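Local coordinates for protein argonaute (Methanocaldococcus jannaschii, PDB 5G5S), which cleaves single-stranded target DNA under the direction of short DNA guides and may defend the cell against invading genetic elements, at residues 534-539 with 551-556; 501-506 with 558-563. All blocks are in the same frame, centred on the assembly; numbering follows the deposited sequence.

Both contacts lie in the RNase H-like PIWI domain and reach one mixed sheet; helix 547-556 is part of contact 1 and packs against side chains of contact 2. Contact 1 sets strand 530-537 against that helix and is only partly buried, running from aliphatic carbons inside to a tyrosine-glutamate hydrogen bond at the surface. Contact 2 is more deeply placed: the loop leaving the same helix turns back over strand 501-506, and sulfur, methyl and ring carbons do most of the touching. The two meet where L554 CB packs against M562 SD at 3.6 Å, and where E555 OE1 probably accepts a hydrogen bond from M562 N, tying the helix to its own following loop.

Contact 1: residues 534-539 with 551-556; sequences QPIETP and IEYLEN
In the RNase H-like PIWI fold, strand 530-537 of the central sheet is covered by helix 547-556, and here Y553 and L554 meet Q534, I536 and E537. The axes of the short segments approach to 9.3 Å. The CB bond of Y553 points toward the strand, and with CG anti to the backbone N (chi1 -171°) CG is carried on in that direction. I536 touches the ring with two branches: CD1 comes within 3.7 Å of Y553 CD2, while CG2 shares one face with the backbone N of E537, the N displaced toward the ring's rim. At the far end Y553 OH donates to E537 OE2 over 2.6 Å, reaching the oxygen on its anti side, 19° out of the carboxylate plane; carboxylate and ring are turned 84° apart. Deeper in, L554 CD2 rests against both Q534 CG and I536 CD1, each 3.8 Å away. Y549 of the same helix also packs on I536, and its hydroxyl bonds E537 O. The phenol thus meets the isoleucine through its ring and the glutamate through its hydroxyl, whose short bond is consistent with an ionised carboxylate at the solvent-facing end.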
loop_
_atom_site.group_PDB
_atom_site.type_symbol
_atom_site.label_atom_id
_atom_site.label_comp_id
_atom_site.label_asym_id
_atom_site.label_seq_id
_atom_site.Cartn_x
_atom_site.Cartn_y
_atom_site.Cartn_z
ATOM N N GLN A 534 11.945 9.607 6.510
ATOM C CA GLN A 534 12.089 9.642 7.953
ATOM C C GLN A 534 11.523 8.453 8.721
ATOM O O GLN A 534 10.319 8.439 8.972
ATOM C CB GLN A 534 11.506 10.974 8.499
ATOM C CG GLN A 534 12.126 11.449 9.809
ATOM C CD GLN A 534 13.630 11.536 9.727
ATOM O OE1 GLN A 534 14.196 12.329 8.953
ATOM N NE2 GLN A 534 14.305 10.670 10.471
ATOM N N PRO A 535 12.371 7.509 9.215
ATOM C CA PRO A 535 11.846 6.444 10.098
ATOM C C PRO A 535 11.328 7.071 11.398
ATOM O O PRO A 535 11.878 8.073 11.848
ATOM C CB PRO A 535 13.076 5.562 10.385
ATOM C CG PRO A 535 14.121 5.980 9.396
ATOM C CD PRO A 535 13.840 7.415 9.082
ATOM N N ILE A 536 10.251 6.523 11.967
ATOM C CA ILE A 536 9.666 7.042 13.212
ATOM C C ILE A 536 9.767 5.981 14.297
ATOM O O ILE A 536 9.280 4.865 14.109
ATOM C CB ILE A 536 8.188 7.563 13.046
ATOM C CG1 ILE A 536 7.963 8.472 11.792
ATOM C CG2 ILE A 536 7.634 8.187 14.346
ATOM C CD1 ILE A 536 8.728 9.818 11.732
ATOM N N GLU A 537 10.391 6.342 15.435
ATOM C CA GLU A 537 10.521 5.477 16.617
ATOM C C GLU A 537 9.192 5.516 17.353
ATOM O O GLU A 537 8.588 6.586 17.418
ATOM C CB GLU A 537 11.603 6.008 17.567
ATOM C CG GLU A 537 13.021 5.935 17.038
ATOM C CD GLU A 537 14.030 6.646 17.921
ATOM O OE1 GLU A 537 14.280 6.160 19.048
ATOM O OE2 GLU A 537 14.575 7.685 17.484
ATOM N N THR A 538 8.743 4.376 17.926
ATOM C CA THR A 538 7.485 4.326 18.696
ATOM C C THR A 538 7.626 5.129 20.011
ATOM O O THR A 538 8.731 5.159 20.567
ATOM C CB THR A 538 7.032 2.890 18.968
ATOM O OG1 THR A 538 8.083 2.172 19.602
ATOM C CG2 THR A 538 6.563 2.171 17.721
ATOM N N PRO A 539 6.539 5.778 20.516
ATOM C CA PRO A 539 6.671 6.603 21.740
ATOM C C PRO A 539 7.272 5.951 22.987
ATOM O O PRO A 539 8.245 6.474 23.540
ATOM C CB PRO A 539 5.249 7.140 21.989
ATOM C CG PRO A 539 4.356 6.365 21.087
ATOM C CD PRO A 539 5.177 5.870 19.948
ATOM N N ILE A 551 4.282 14.388 14.553
ATOM C CA ILE A 551 4.603 15.810 14.415
ATOM C C ILE A 551 5.643 16.241 15.434
ATOM O O ILE A 551 6.623 16.885 15.057
ATOM C CB ILE A 551 3.324 16.691 14.418
ATOM C CG1 ILE A 551 2.371 16.283 13.255
ATOM C CG2 ILE A 551 3.691 18.171 14.332
ATOM C CD1 ILE A 551 0.934 16.748 13.381
ATOM N N GLU A 552 5.459 15.837 16.713
ATOM C CA GLU A 552 6.381 16.122 17.811
ATOM C C GLU A 552 7.750 15.527 17.488
ATOM O O GLU A 552 8.753 16.210 17.650
ATOM C CB GLU A 552 5.862 15.527 19.132
ATOM C CG GLU A 552 4.684 16.265 19.744
ATOM C CD GLU A 552 4.209 15.652 21.049
ATOM O OE1 GLU A 552 4.859 15.903 22.089
ATOM O OE2 GLU A 552 3.204 14.903 21.030
ATOM N N TYR A 553 7.777 14.272 16.998
ATOM C CA TYR A 553 8.978 13.536 16.614
ATOM C C TYR A 553 9.723 14.227 15.460
ATOM O O TYR A 553 10.956 14.328 15.511
ATOM C CB TYR A 553 8.630 12.074 16.237
ATOM C CG TYR A 553 9.858 11.204 16.052
ATOM C CD1 TYR A 553 10.469 10.586 17.138
ATOM C CD2 TYR A 553 10.439 11.042 14.794
ATOM C CE1 TYR A 553 11.632 9.833 16.984
ATOM C CE2 TYR A 553 11.602 10.295 14.628
ATOM C CZ TYR A 553 12.193 9.690 15.726
ATOM O OH TYR A 553 13.331 8.951 15.566
ATOM N N LEU A 554 8.980 14.694 14.429
ATOM C CA LEU A 554 9.574 15.359 13.265
ATOM C C LEU A 554 10.235 16.682 13.618
ATOM O O LEU A 554 11.271 17.016 13.052
ATOM C CB LEU A 554 8.549 15.547 12.124
ATOM C CG LEU A 554 7.961 14.287 11.467
ATOM C CD1 LEU A 554 6.833 14.664 10.575
ATOM C CD2 LEU A 554 9.003 13.507 10.683
ATOM N N GLU A 555 9.641 17.423 14.559
ATOM C CA GLU A 555 10.123 18.719 15.021
ATOM C C GLU A 555 11.296 18.588 16.011
ATOM O O GLU A 555 12.314 19.255 15.837
ATOM C CB GLU A 555 8.938 19.538 15.615
ATOM C CG GLU A 555 9.277 20.934 16.136
ATOM C CD GLU A 555 9.702 21.962 15.101
ATOM O OE1 GLU A 555 8.908 22.230 14.172
ATOM O OE2 GLU A 555 10.816 22.520 15.229
ATOM N N ASN A 556 11.160 17.710 17.022
ATOM C CA ASN A 556 12.129 17.524 18.114
ATOM C C ASN A 556 13.248 16.494 17.918
ATOM O O ASN A 556 14.341 16.706 18.441
ATOM C CB ASN A 556 11.407 17.283 19.441
ATOM C CG ASN A 556 10.449 18.379 19.851
ATOM O OD1 ASN A 556 10.798 19.562 19.920
ATOM N ND2 ASN A 556 9.223 17.998 20.174
#

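Contact 2: residues 501-506 with 558-563; sequences YIMGLD and ANIDME
Y501 and M503, on strand 501-506 of the PIWI sheet, receive I560, D561 and M562 from the loop that joins helix 547-556 to strand 566-571. The apolar contacts involve these alternate residues of the strand, whose CB atoms both point toward the loop. M503 is extended beyond CG (chi2 -177°, chi3 180°), and its CE meets M562 SD tip to tip at 3.8 Å. The M562 chain instead bends at its last torsion (chi3 77°), and it is SD that M503 CE meets most closely. I560 CG2 lies 4.3 Å from M503 CE and reaches Y501 CE2 at 3.9 Å, the isoleucine and tyrosine side chains crossing obliquely. L554 of the helix touches both methionines, while F569 of strand 566-571 packs on them as well, adding apolar side chains around the pair.

Across the two segments, the polar approach is that of D561 O to the Y501 ring. This carbonyl oxygen sits at the ring edge, in its plane, 3.5 Å from CE2, where the ring C-H side offers a weakly positive partner. K565 NZ hydrogen-bonds D561 O and, weakly, Y501 OH, so one ammonium group joins loop and ring. Within the loop, E563 N gives a weak bond of 3.4 Å to D561 OD1.

D506, a catalytic and manganese-binding residue by similarity, belongs to the same strand but lies away from this packing. The contact between the segments rests mainly on dispersion among thioether, methyl and ring carbons, while the lysine charge probably polarises the D561 carbonyl at the tyrosine edge.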
loop_
_atom_site.group_PDB
_atom_site.type_symbol
_atom_site.label_atom_id
_atom_site.label_comp_id
_atom_site.label_asym_id
_atom_site.label_seq_id
_atom_site.Cartn_x
_atom_site.Cartn_y
_atom_site.Cartn_z
ATOM N N TYR A 501 4.986 21.108 2.790
ATOM C CA TYR A 501 5.248 19.674 2.849
ATOM C C TYR A 501 4.006 18.864 2.613
ATOM O O TYR A 501 2.917 19.227 3.057
ATOM C CB TYR A 501 5.823 19.250 4.217
ATOM C CG TYR A 501 7.106 19.943 4.607
ATOM C CD1 TYR A 501 8.219 19.924 3.762
ATOM C CD2 TYR A 501 7.236 20.567 5.847
ATOM C CE1 TYR A 501 9.409 20.562 4.119
ATOM C CE2 TYR A 501 8.427 21.185 6.224
ATOM C CZ TYR A 501 9.509 21.187 5.352
ATOM O OH TYR A 501 10.686 21.799 5.710
ATOM N N ILE A 502 4.184 17.755 1.911
ATOM C CA ILE A 502 3.200 16.714 1.687
ATOM C C ILE A 502 3.906 15.507 2.282
ATOM O O ILE A 502 5.033 15.184 1.875
ATOM C CB ILE A 502 2.768 16.538 0.221
ATOM C CG1 ILE A 502 1.940 17.772 -0.233
ATOM C CG2 ILE A 502 1.969 15.209 0.070
ATOM C CD1 ILE A 502 1.844 17.971 -1.752
ATOM N N MET A 503 3.306 14.945 3.348
ATOM C CA MET A 503 3.934 13.877 4.093
ATOM C C MET A 503 3.116 12.591 4.051
ATOM O O MET A 503 1.966 12.564 4.476
ATOM C CB MET A 503 4.223 14.342 5.530
ATOM C CG MET A 503 5.285 15.422 5.629
ATOM S SD MET A 503 5.624 15.846 7.353
ATOM C CE MET A 503 6.882 17.107 7.172
ATOM N N GLY A 504 3.719 11.557 3.487
ATOM C CA GLY A 504 3.145 10.227 3.399
ATOM C C GLY A 504 3.491 9.482 4.662
ATOM O O GLY A 504 4.651 9.441 5.059
ATOM N N LEU A 505 2.491 8.935 5.323
ATOM C CA LEU A 505 2.713 8.274 6.592
ATOM C C LEU A 505 2.146 6.881 6.601
ATOM O O LEU A 505 1.044 6.664 6.123
ATOM C CB LEU A 505 2.102 9.153 7.728
ATOM C CG LEU A 505 2.144 8.633 9.171
ATOM C CD1 LEU A 505 3.571 8.450 9.664
ATOM C CD2 LEU A 505 1.402 9.562 10.090
ATOM N N ASP A 506 2.926 5.935 7.128
ATOM C CA ASP A 506 2.570 4.540 7.345
ATOM C C ASP A 506 3.084 4.175 8.744
ATOM O O ASP A 506 4.221 4.498 9.087
ATOM C CB ASP A 506 3.165 3.621 6.273
ATOM C CG ASP A 506 2.619 2.196 6.331
ATOM O OD1 ASP A 506 3.000 1.444 7.267
ATOM O OD2 ASP A 506 1.820 1.829 5.443
ATOM N N ALA A 558 13.708 14.711 14.585
ATOM C CA ALA A 558 14.093 14.619 13.171
ATOM C C ALA A 558 14.674 15.917 12.630
ATOM O O ALA A 558 15.307 15.899 11.575
ATOM C CB ALA A 558 12.929 14.155 12.314
ATOM N N ASN A 559 14.505 17.030 13.372
ATOM C CA ASN A 559 15.008 18.365 13.029
ATOM C C ASN A 559 14.341 19.004 11.800
ATOM O O ASN A 559 14.967 19.801 11.097
ATOM C CB ASN A 559 16.564 18.423 12.946
ATOM C CG ASN A 559 17.303 17.753 14.086
ATOM O OD1 ASN A 559 18.005 16.753 13.888
ATOM N ND2 ASN A 559 17.179 18.289 15.302
ATOM N N ILE A 560 13.063 18.691 11.562
ATOM C CA ILE A 560 12.317 19.309 10.464
ATOM C C ILE A 560 11.567 20.514 11.047
ATOM O O ILE A 560 10.872 20.374 12.059
ATOM C CB ILE A 560 11.386 18.298 9.724
ATOM C CG1 ILE A 560 12.217 17.186 9.023
ATOM C CG2 ILE A 560 10.466 19.009 8.715
ATOM C CD1 ILE A 560 11.588 15.830 9.005
ATOM N N ASP A 561 11.750 21.705 10.445
ATOM C CA ASP A 561 11.046 22.906 10.894
ATOM C C ASP A 561 9.589 22.746 10.484
ATOM O O ASP A 561 9.273 22.623 9.300
ATOM C CB ASP A 561 11.668 24.202 10.325
ATOM C CG ASP A 561 10.998 25.510 10.753
ATOM O OD1 ASP A 561 10.276 25.509 11.781
ATOM O OD2 ASP A 561 11.227 26.543 10.079
ATOM N N MET A 562 8.717 22.673 11.473
ATOM C CA MET A 562 7.305 22.489 11.191
ATOM C C MET A 562 6.376 23.576 11.673
ATOM O O MET A 562 5.161 23.390 11.699
ATOM C CB MET A 562 6.862 21.073 11.532
ATOM C CG MET A 562 7.099 20.171 10.350
ATOM S SD MET A 562 6.966 18.473 10.753
ATOM C CE MET A 562 5.173 18.283 10.852
ATOM N N GLU A 563 6.968 24.746 11.971
ATOM C CA GLU A 563 6.292 25.953 12.419
ATOM C C GLU A 563 6.063 26.866 11.228
ATOM O O GLU A 563 6.915 26.919 10.328
ATOM C CB GLU A 563 7.157 26.685 13.446
ATOM C CG GLU A 563 7.548 25.830 14.643
ATOM C CD GLU A 563 8.331 26.513 15.749
ATOM O OE1 GLU A 563 8.775 27.672 15.561
ATOM O OE2 GLU A 563 8.502 25.875 16.813
#